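PDB 4XDN: MAU2 chromatid cohesion factor homolog from Saccharomyces cerevisiae, which forms a complex with Scc2 that is required for cohesin to associate with chromosomes, and so takes part in sister chromatid cohesion. Local coordinates for residues I333-Y337 against W392-L397; F388-W392 against L418-M422; P499-T504 against L558-L564. All coordinates share one frame; numbering follows the deposited sequence.

Interaction 1. Residues I333-Y337 against W392-L397; sequences IVNCY and WEQTLL. With SO4 (sulfate ion), chain F.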
loop_
_atom_site.group_PDB
_atom_site.type_symbol
_atom_site.label_atom_id
_atom_site.label_comp_id
_atom_site.label_asym_id
_atom_site.label_seq_id
_atom_site.Cartn_x
_atom_site.Cartn_y
_atom_site.Cartn_z
ATOM N N ILE A 333 11.718 -12.677 2.832
ATOM C CA ILE A 333 11.657 -12.720 4.294
ATOM C C ILE A 333 11.322 -14.120 4.792
ATOM O O ILE A 333 11.986 -14.642 5.690
ATOM C CB ILE A 333 10.606 -11.738 4.854
ATOM C CG1 ILE A 333 10.923 -10.299 4.436
ATOM C CG2 ILE A 333 10.513 -11.848 6.377
ATOM C CD1 ILE A 333 12.137 -9.694 5.106
ATOM N N VAL A 334 10.288 -14.720 4.204
ATOM C CA VAL A 334 9.790 -16.019 4.648
ATOM C C VAL A 334 10.869 -17.092 4.527
ATOM O O VAL A 334 10.902 -18.037 5.311
ATOM C CB VAL A 334 8.531 -16.442 3.844
ATOM C CG1 VAL A 334 8.870 -16.689 2.373
ATOM C CG2 VAL A 334 7.882 -17.668 4.466
ATOM N N ASN A 335 11.759 -16.934 3.553
ATOM C CA ASN A 335 12.864 -17.871 3.377
ATOM C C ASN A 335 13.788 -17.850 4.598
ATOM O O ASN A 335 14.201 -18.901 5.089
ATOM C CB ASN A 335 13.644 -17.546 2.103
ATOM C CG ASN A 335 12.801 -17.681 0.851
ATOM O OD1 ASN A 335 12.150 -16.731 0.412
ATOM N ND2 ASN A 335 12.815 -18.870 0.263
ATOM N N CYS A 336 14.123 -16.644 5.057
ATOM C CA CYS A 336 14.673 -16.415 6.400
ATOM C C CYS A 336 16.110 -16.895 6.633
ATOM O O CYS A 336 17.014 -16.083 6.809
ATOM C CB CYS A 336 13.757 -17.070 7.441
ATOM S SG CYS A 336 14.263 -16.817 9.145
ATOM N N TYR A 337 16.316 -18.209 6.656
ATOM C CA TYR A 337 17.581 -18.782 7.124
ATOM C C TYR A 337 18.565 -19.099 5.995
ATOM O O TYR A 337 19.764 -19.244 6.232
ATOM C CB TYR A 337 17.305 -20.057 7.926
ATOM C CG TYR A 337 16.673 -21.153 7.101
ATOM C CD1 TYR A 337 15.296 -21.206 6.918
ATOM C CD2 TYR A 337 17.450 -22.130 6.498
ATOM C CE1 TYR A 337 14.715 -22.198 6.160
ATOM C CE2 TYR A 337 16.875 -23.128 5.738
ATOM C CZ TYR A 337 15.509 -23.158 5.574
ATOM O OH TYR A 337 14.936 -24.153 4.819
ATOM N N TRP A 392 10.614 -8.739 11.746
ATOM C CA TRP A 392 9.835 -9.905 11.357
ATOM C C TRP A 392 10.740 -11.065 10.963
ATOM O O TRP A 392 10.503 -12.206 11.362
ATOM C CB TRP A 392 8.887 -9.582 10.204
ATOM C CG TRP A 392 7.840 -10.639 10.045
ATOM C CD1 TRP A 392 7.942 -11.794 9.327
ATOM C CD2 TRP A 392 6.538 -10.650 10.641
ATOM N NE1 TRP A 392 6.782 -12.523 9.433
ATOM C CE2 TRP A 392 5.903 -11.842 10.234
ATOM C CE3 TRP A 392 5.845 -9.769 11.477
ATOM C CZ2 TRP A 392 4.609 -12.171 10.632
ATOM C CZ3 TRP A 392 4.559 -10.099 11.870
ATOM C CH2 TRP A 392 3.956 -11.291 11.448
ATOM N N GLU A 393 11.777 -10.778 10.183
ATOM C CA GLU A 393 12.674 -11.832 9.730
ATOM C C GLU A 393 13.438 -12.434 10.909
ATOM O O GLU A 393 13.709 -13.632 10.929
ATOM C CB GLU A 393 13.658 -11.311 8.680
ATOM C CG GLU A 393 14.462 -12.433 8.032
ATOM C CD GLU A 393 15.410 -11.953 6.952
ATOM O OE1 GLU A 393 15.636 -10.729 6.846
ATOM O OE2 GLU A 393 15.931 -12.812 6.208
ATOM N N GLN A 394 13.781 -11.599 11.886
ATOM C CA GLN A 394 14.460 -12.070 13.089
ATOM C C GLN A 394 13.543 -12.969 13.908
ATOM O O GLN A 394 13.985 -13.974 14.466
ATOM C CB GLN A 394 14.934 -10.891 13.942
ATOM C CG GLN A 394 16.329 -10.394 13.596
ATOM C CD GLN A 394 17.407 -11.432 13.854
ATOM O OE1 GLN A 394 18.261 -11.681 13.003
ATOM N NE2 GLN A 394 17.377 -12.036 15.037
ATOM N N THR A 395 12.268 -12.600 13.976
ATOM C CA THR A 395 11.279 -13.387 14.702
ATOM C C THR A 395 11.138 -14.771 14.082
ATOM O O THR A 395 11.065 -15.775 14.794
ATOM C CB THR A 395 9.902 -12.685 14.722
ATOM O OG1 THR A 395 10.021 -11.418 15.378
ATOM C CG2 THR A 395 8.867 -13.526 15.457
ATOM N N LEU A 396 11.103 -14.820 12.755
ATOM C CA LEU A 396 11.065 -16.088 12.038
ATOM C C LEU A 396 12.314 -16.911 12.324
ATOM O O LEU A 396 12.242 -18.124 12.521
ATOM C CB LEU A 396 10.939 -15.853 10.533
ATOM C CG LEU A 396 9.551 -16.020 9.916
ATOM C CD1 LEU A 396 9.562 -15.522 8.482
ATOM C CD2 LEU A 396 9.110 -17.474 9.973
ATOM N N LEU A 397 13.462 -16.240 12.344
ATOM C CA LEU A 397 14.742 -16.918 12.505
ATOM C C LEU A 397 14.939 -17.444 13.923
ATOM O O LEU A 397 15.399 -18.568 14.110
ATOM C CB LEU A 397 15.891 -15.972 12.140
ATOM C CG LEU A 397 17.307 -16.547 12.259
ATOM C CD1 LEU A 397 17.515 -17.698 11.283
ATOM C CD2 LEU A 397 18.350 -15.454 12.040
HETATM S S SO4 F . 11.574 -20.425 -2.833
HETATM O O1 SO4 F . 12.943 -20.843 -3.114
HETATM O O2 SO4 F . 11.281 -19.201 -3.575
HETATM O O3 SO4 F . 10.650 -21.477 -3.248
HETATM O O4 SO4 F . 11.413 -20.182 -1.403
#
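Ile333 meets the indole of Trp392 at its edge: methyl CG2 lies near the ring plane, 3.9 Å from Trp392 CD1, and the two side chains cross at about a right angle. The neighbouring NE1 of Trp392 donates to the backbone of the second protein chain. The Glu393 carboxylate brings OE2 to 3.5 Å from Cys336 O; both atoms are acceptors, and the approach is reconciled by Arg345, which forms a salt bridge with OE2 and a hydrogen bond with Cys336 O. The contact thus lays the loop between helices 317-331 and 339-360 against helix 369-398, within the mostly helical, tetratricopeptide-like array of Scc4/Mau2 proteins. With SG anti to the backbone N (chi1 -178°), Cys336 presses its sulfur on the helix surface, 3.7 Å from Leu396 CB and 3.5 Å from Leu397 CB. Leu396 CD1 comes up against the loop backbone, 3.8 Å from Ile333 O and beside Val334 CA. Tyr337 gives Leu397 only light contact, CB to CD1 4.1 Å, and its ring turns off toward Gln596 and Gln597. The amide of Asn335 faces the other way: ND2 donates to sulfate O4 over a distance too short to trust, while OD1 accepts from Lys559 NZ.

Interaction 2. Residues F388-W392 against L418-M422; sequences FYKVW and LLQAM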
loop_
_atom_site.group_PDB
_atom_site.type_symbol
_atom_site.label_atom_id
_atom_site.label_comp_id
_atom_site.label_asym_id
_atom_site.label_seq_id
_atom_site.Cartn_x
_atom_site.Cartn_y
_atom_site.Cartn_z
ATOM N N PHE A 388 10.458 -2.826 10.268
ATOM C CA PHE A 388 9.417 -3.805 10.569
ATOM C C PHE A 388 9.805 -5.191 10.064
ATOM O O PHE A 388 9.699 -6.176 10.792
ATOM C CB PHE A 388 8.077 -3.393 9.956
ATOM C CG PHE A 388 7.028 -4.469 10.028
ATOM C CD1 PHE A 388 6.332 -4.700 11.203
ATOM C CD2 PHE A 388 6.745 -5.257 8.925
ATOM C CE1 PHE A 388 5.373 -5.691 11.278
ATOM C CE2 PHE A 388 5.785 -6.252 8.992
ATOM C CZ PHE A 388 5.098 -6.469 10.170
ATOM N N TYR A 389 10.250 -5.262 8.815
ATOM C CA TYR A 389 10.595 -6.540 8.208
ATOM C C TYR A 389 11.913 -7.085 8.749
ATOM O O TYR A 389 12.165 -8.285 8.674
ATOM C CB TYR A 389 10.662 -6.411 6.685
ATOM C CG TYR A 389 9.297 -6.339 6.039
ATOM C CD1 TYR A 389 8.434 -7.427 6.078
ATOM C CD2 TYR A 389 8.870 -5.185 5.392
ATOM C CE1 TYR A 389 7.182 -7.369 5.494
ATOM C CE2 TYR A 389 7.617 -5.119 4.802
ATOM C CZ TYR A 389 6.779 -6.215 4.857
ATOM O OH TYR A 389 5.534 -6.162 4.277
ATOM N N LYS A 390 12.750 -6.203 9.288
ATOM C CA LYS A 390 13.962 -6.632 9.979
ATOM C C LYS A 390 13.569 -7.421 11.222
ATOM O O LYS A 390 14.078 -8.516 11.470
ATOM C CB LYS A 390 14.827 -5.431 10.364
ATOM C CG LYS A 390 16.187 -5.795 10.945
ATOM C CD LYS A 390 16.821 -4.607 11.657
ATOM C CE LYS A 390 18.276 -4.877 12.006
ATOM N NZ LYS A 390 18.866 -3.795 12.843
ATOM N N VAL A 391 12.654 -6.849 11.997
ATOM C CA VAL A 391 12.133 -7.496 13.190
ATOM C C VAL A 391 11.394 -8.780 12.821
ATOM O O VAL A 391 11.540 -9.799 13.497
ATOM C CB VAL A 391 11.193 -6.544 13.969
ATOM C CG1 VAL A 391 10.448 -7.269 15.102
ATOM C CG2 VAL A 391 11.986 -5.377 14.527
ATOM N N TRP A 392 10.614 -8.739 11.746
ATOM C CA TRP A 392 9.835 -9.905 11.357
ATOM C C TRP A 392 10.740 -11.065 10.963
ATOM O O TRP A 392 10.503 -12.206 11.362
ATOM C CB TRP A 392 8.887 -9.582 10.204
ATOM C CG TRP A 392 7.840 -10.639 10.045
ATOM C CD1 TRP A 392 7.942 -11.794 9.327
ATOM C CD2 TRP A 392 6.538 -10.650 10.641
ATOM N NE1 TRP A 392 6.782 -12.523 9.433
ATOM C CE2 TRP A 392 5.903 -11.842 10.234
ATOM C CE3 TRP A 392 5.845 -9.769 11.477
ATOM C CZ2 TRP A 392 4.609 -12.171 10.632
ATOM C CZ3 TRP A 392 4.559 -10.099 11.870
ATOM C CH2 TRP A 392 3.956 -11.291 11.448
ATOM N N LEU A 418 0.362 -6.497 16.506
ATOM C CA LEU A 418 0.479 -7.856 15.997
ATOM C C LEU A 418 1.754 -8.481 16.545
ATOM O O LEU A 418 1.737 -9.594 17.074
ATOM C CB LEU A 418 0.487 -7.884 14.465
ATOM C CG LEU A 418 0.794 -9.250 13.833
ATOM C CD1 LEU A 418 -0.166 -10.322 14.338
ATOM C CD2 LEU A 418 0.749 -9.177 12.316
ATOM N N LEU A 419 2.860 -7.753 16.417
ATOM C CA LEU A 419 4.140 -8.206 16.949
ATOM C C LEU A 419 4.069 -8.376 18.460
ATOM O O LEU A 419 4.732 -9.245 19.028
ATOM C CB LEU A 419 5.253 -7.223 16.587
ATOM C CG LEU A 419 5.777 -7.293 15.152
ATOM C CD1 LEU A 419 6.715 -6.128 14.878
ATOM C CD2 LEU A 419 6.480 -8.622 14.892
ATOM N N GLN A 420 3.260 -7.543 19.108
ATOM C CA GLN A 420 3.072 -7.636 20.549
ATOM C C GLN A 420 2.239 -8.865 20.906
ATOM O O GLN A 420 2.503 -9.534 21.902
ATOM C CB GLN A 420 2.408 -6.365 21.084
ATOM C CG GLN A 420 2.061 -6.410 22.565
ATOM C CD GLN A 420 3.254 -6.748 23.441
ATOM O OE1 GLN A 420 4.394 -6.411 23.117
ATOM N NE2 GLN A 420 2.996 -7.423 24.555
ATOM N N ALA A 421 1.235 -9.157 20.084
ATOM C CA ALA A 421 0.380 -10.317 20.304
ATOM C C ALA A 421 1.177 -11.605 20.140
ATOM O O ALA A 421 1.020 -12.551 20.913
ATOM C CB ALA A 421 -0.798 -10.299 19.344
ATOM N N MET A 422 2.031 -11.632 19.122
ATOM C CA MET A 422 2.886 -12.780 18.864
ATOM C C MET A 422 3.867 -12.976 20.011
ATOM O O MET A 422 4.225 -14.105 20.348
ATOM C CB MET A 422 3.639 -12.598 17.546
ATOM C CG MET A 422 2.738 -12.608 16.323
ATOM S SD MET A 422 3.529 -11.942 14.846
ATOM C CE MET A 422 5.008 -12.950 14.762
#
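Trp392 N donates to Phe388 O, and in the facing helix Met422 N donates to Leu418 O, each bond 2.9 Å long. These are ordinary helical bonds within each segment; no hydrogen bond joins the two, so the contact rests on side chains alone. The segment axes pass 12.3 Å apart and run nearly parallel, at 14°, a wide spacing that long side chains have to bridge. Trp392 does so with the benzene end of its indole. Met422 SD lies 3.5 Å from Trp392 CH2, oblique to the ring, in a Met-aromatic contact, and the bend at chi3 (54°) carries methyl CE over one face. There CE stands 4.2 Å from the centroid of the six-membered ring and 25° off its normal, which meets the geometry of a CH-pi contact. Leu419 splits its two methyls: CD2 touches Trp392 CE3 at 3.7 Å, whereas CD1 packs against Phe388 CE1 and, at 3.9 Å, against Val391 CG1. Leu418 CD2 adds a further contact, 3.9 Å from Trp392 CH2. Beyond the segments, the ring of Phe388 stacks with Tyr415. Tyr389 OH, like the indole N-H, bonds to the backbone of the second protein chain. The arrangement is that of two successive helices, 369-398 and 415-426, packed side by side through an apolar seam, with a partner chain at its border, consistent with Scc2 binding.

Interaction 3. Residues P499-T504 against L558-L564; sequences PIWECT and LKKALLL. With SO4 (sulfate ion), chain F.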
loop_
_atom_site.group_PDB
_atom_site.type_symbol
_atom_site.label_atom_id
_atom_site.label_comp_id
_atom_site.label_asym_id
_atom_site.label_seq_id
_atom_site.Cartn_x
_atom_site.Cartn_y
_atom_site.Cartn_z
ATOM N N PRO A 499 -1.104 -20.034 -2.227
ATOM C CA PRO A 499 -0.939 -21.428 -1.789
ATOM C C PRO A 499 -0.456 -21.568 -0.344
ATOM O O PRO A 499 -0.891 -22.492 0.342
ATOM C CB PRO A 499 0.099 -21.986 -2.770
ATOM C CG PRO A 499 0.811 -20.801 -3.302
ATOM C CD PRO A 499 -0.196 -19.699 -3.339
ATOM N N ILE A 500 0.419 -20.674 0.108
ATOM C CA ILE A 500 0.862 -20.683 1.499
ATOM C C ILE A 500 -0.341 -20.544 2.425
ATOM O O ILE A 500 -0.459 -21.264 3.415
ATOM C CB ILE A 500 1.884 -19.552 1.785
ATOM C CG1 ILE A 500 3.232 -19.899 1.145
ATOM C CG2 ILE A 500 2.053 -19.327 3.296
ATOM C CD1 ILE A 500 4.309 -18.844 1.326
ATOM N N TRP A 501 -1.237 -19.624 2.091
ATOM C CA TRP A 501 -2.419 -19.383 2.905
ATOM C C TRP A 501 -3.413 -20.532 2.807
ATOM O O TRP A 501 -3.936 -20.988 3.820
ATOM C CB TRP A 501 -3.090 -18.071 2.495
ATOM C CG TRP A 501 -2.458 -16.876 3.127
ATOM C CD1 TRP A 501 -1.285 -16.281 2.766
ATOM C CD2 TRP A 501 -2.960 -16.129 4.240
ATOM N NE1 TRP A 501 -1.026 -15.209 3.583
ATOM C CE2 TRP A 501 -2.040 -15.094 4.498
ATOM C CE3 TRP A 501 -4.098 -16.234 5.043
ATOM C CZ2 TRP A 501 -2.221 -14.172 5.524
ATOM C CZ3 TRP A 501 -4.280 -15.317 6.060
ATOM C CH2 TRP A 501 -3.345 -14.299 6.292
ATOM N N GLU A 502 -3.669 -20.997 1.588
ATOM C CA GLU A 502 -4.608 -22.093 1.368
ATOM C C GLU A 502 -4.141 -23.369 2.053
ATOM O O GLU A 502 -4.950 -24.135 2.579
ATOM C CB GLU A 502 -4.795 -22.350 -0.128
ATOM C CG GLU A 502 -5.801 -21.424 -0.792
ATOM C CD GLU A 502 -7.229 -21.686 -0.341
ATOM O OE1 GLU A 502 -7.588 -22.865 -0.139
ATOM O OE2 GLU A 502 -7.991 -20.708 -0.185
ATOM N N CYS A 503 -2.831 -23.593 2.041
ATOM C CA CYS A 503 -2.261 -24.782 2.656
ATOM C C CYS A 503 -2.345 -24.684 4.173
ATOM O O CYS A 503 -2.613 -25.675 4.852
ATOM C CB CYS A 503 -0.809 -24.978 2.217
ATOM S SG CYS A 503 -0.090 -26.550 2.769
ATOM N N THR A 504 -2.117 -23.486 4.703
ATOM C CA THR A 504 -2.198 -23.267 6.143
ATOM C C THR A 504 -3.601 -23.600 6.644
ATOM O O THR A 504 -3.761 -24.230 7.691
ATOM C CB THR A 504 -1.840 -21.812 6.512
ATOM O OG1 THR A 504 -0.495 -21.534 6.107
ATOM C CG2 THR A 504 -1.960 -21.577 8.013
ATOM N N LEU A 558 4.811 -24.298 -2.833
ATOM C CA LEU A 558 5.019 -23.460 -1.662
ATOM C C LEU A 558 6.446 -22.942 -1.624
ATOM O O LEU A 558 7.391 -23.689 -1.879
ATOM C CB LEU A 558 4.718 -24.240 -0.382
ATOM C CG LEU A 558 3.278 -24.726 -0.213
ATOM C CD1 LEU A 558 3.161 -25.602 1.018
ATOM C CD2 LEU A 558 2.325 -23.544 -0.126
ATOM N N LYS A 559 6.600 -21.660 -1.309
ATOM C CA LYS A 559 7.914 -21.119 -1.007
ATOM C C LYS A 559 8.488 -21.887 0.175
ATOM O O LYS A 559 7.743 -22.478 0.958
ATOM C CB LYS A 559 7.842 -19.627 -0.693
ATOM C CG LYS A 559 7.939 -18.725 -1.915
ATOM C CD LYS A 559 8.038 -17.259 -1.523
ATOM C CE LYS A 559 9.387 -16.926 -0.895
ATOM N NZ LYS A 559 10.481 -16.776 -1.901
ATOM N N LYS A 560 9.809 -21.880 0.311
ATOM C CA LYS A 560 10.466 -22.681 1.337
ATOM C C LYS A 560 10.287 -22.076 2.727
ATOM O O LYS A 560 11.262 -21.811 3.430
ATOM C CB LYS A 560 11.953 -22.836 1.015
ATOM C CG LYS A 560 12.218 -23.430 -0.367
ATOM C CD LYS A 560 13.704 -23.490 -0.701
ATOM C CE LYS A 560 14.363 -22.119 -0.614
ATOM N NZ LYS A 560 15.506 -21.976 -1.559
ATOM N N ALA A 561 9.037 -21.851 3.115
ATOM C CA ALA A 561 8.720 -21.493 4.488
ATOM C C ALA A 561 8.968 -22.718 5.352
ATOM O O ALA A 561 8.288 -23.731 5.200
ATOM C CB ALA A 561 7.284 -21.024 4.607
ATOM N N LEU A 562 9.942 -22.623 6.252
ATOM C CA LEU A 562 10.403 -23.784 7.005
ATOM C C LEU A 562 9.279 -24.497 7.741
ATOM O O LEU A 562 9.047 -25.684 7.514
ATOM C CB LEU A 562 11.479 -23.380 8.012
ATOM C CG LEU A 562 12.078 -24.542 8.811
ATOM C CD1 LEU A 562 12.859 -25.477 7.899
ATOM C CD2 LEU A 562 12.958 -24.018 9.924
ATOM N N LEU A 563 8.591 -23.779 8.625
ATOM C CA LEU A 563 7.556 -24.391 9.453
ATOM C C LEU A 563 6.469 -25.021 8.590
ATOM O O LEU A 563 5.999 -26.121 8.878
ATOM C CB LEU A 563 6.938 -23.361 10.403
ATOM C CG LEU A 563 5.800 -23.881 11.291
ATOM C CD1 LEU A 563 6.268 -25.028 12.177
ATOM C CD2 LEU A 563 5.221 -22.765 12.137
ATOM N N LEU A 564 6.082 -24.324 7.528
ATOM C CA LEU A 564 5.037 -24.814 6.642
ATOM C C LEU A 564 5.480 -26.096 5.948
ATOM O O LEU A 564 4.743 -27.081 5.923
ATOM C CB LEU A 564 4.667 -23.752 5.606
ATOM C CG LEU A 564 3.508 -24.106 4.670
ATOM C CD1 LEU A 564 2.220 -24.317 5.449
ATOM C CD2 LEU A 564 3.323 -23.023 3.624
HETATM S S SO4 F . 11.574 -20.425 -2.833
HETATM O O1 SO4 F . 12.943 -20.843 -3.114
HETATM O O2 SO4 F . 11.281 -19.201 -3.575
HETATM O O3 SO4 F . 10.650 -21.477 -3.248
HETATM O O4 SO4 F . 11.413 -20.182 -1.403
#
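Leu558 aims methyl CD2 at the Pro499-Ile500 peptide, 3.4 Å from Pro499 O, while its other branch, CD1, lies 3.8 Å from Cys503 SG. The sulfur is shared, since Leu564 CD1 approaches it from the following helix at 4.2 Å. Leu564 has CG anti to the backbone N (chi1 -176°), which directs its fork at helix 499-513: CD2 slants past Ile500 CG2 at 3.9 Å, and CD1 meets Thr504 OG1, these two side chains standing at about a right angle. OG1 is held back on its own helix by a 2.7 Å bond to Ile500 O, which also accepts Thr504 N from the opposite face of its plane, and it bonds an aromatic side chain of the second protein chain.

Away from this apolar patch, a sulfate ion, probably from the crystallisation liquor, lies beside Lys559 and Lys560. Lys560 N, at the centre of an inverse gamma turn, donates to sulfate O4 at 2.9 Å and an almost straight 177°; Lys559 NZ, which also donates to Asn335 OD1, reaches O2 at 3.1 Å. Lys560 NZ lies near O1 and makes long, weak ion pairs with Asp338 and Glu339. With an alanine here, O1 and both carboxylates would probably lose that charge, while the N-H bond to O4 remained. Ala561 occupies the N-cap position of helix 562-575, Phe539 of helix 526-543 packs on Pro499 and Cys503, and helix 446-466 receives Trp501.

Overall arrangement
From the N terminus, interaction 1 comes first: it folds helix 369-398 back on loop 333-337, closing a largely helical loop of 54 residues. Before that closure is complete, interaction 2 opens on the same helix and reaches 418-422 in helix 415-426, so the two cross along the chain and share Trp392. Interaction 3 follows in series, bringing 558-564 back to the start of helix 499-513 across 53 residues. Although distant in sequence, interactions 1 and 3 touch, through the loop residues Val334 and Asn335 against Lys559 and Ala561, and through a common sulfate. Interactions 2 and 3 do not touch, their nearest atoms being about 9 Å apart; loop 333-337 joins them indirectly.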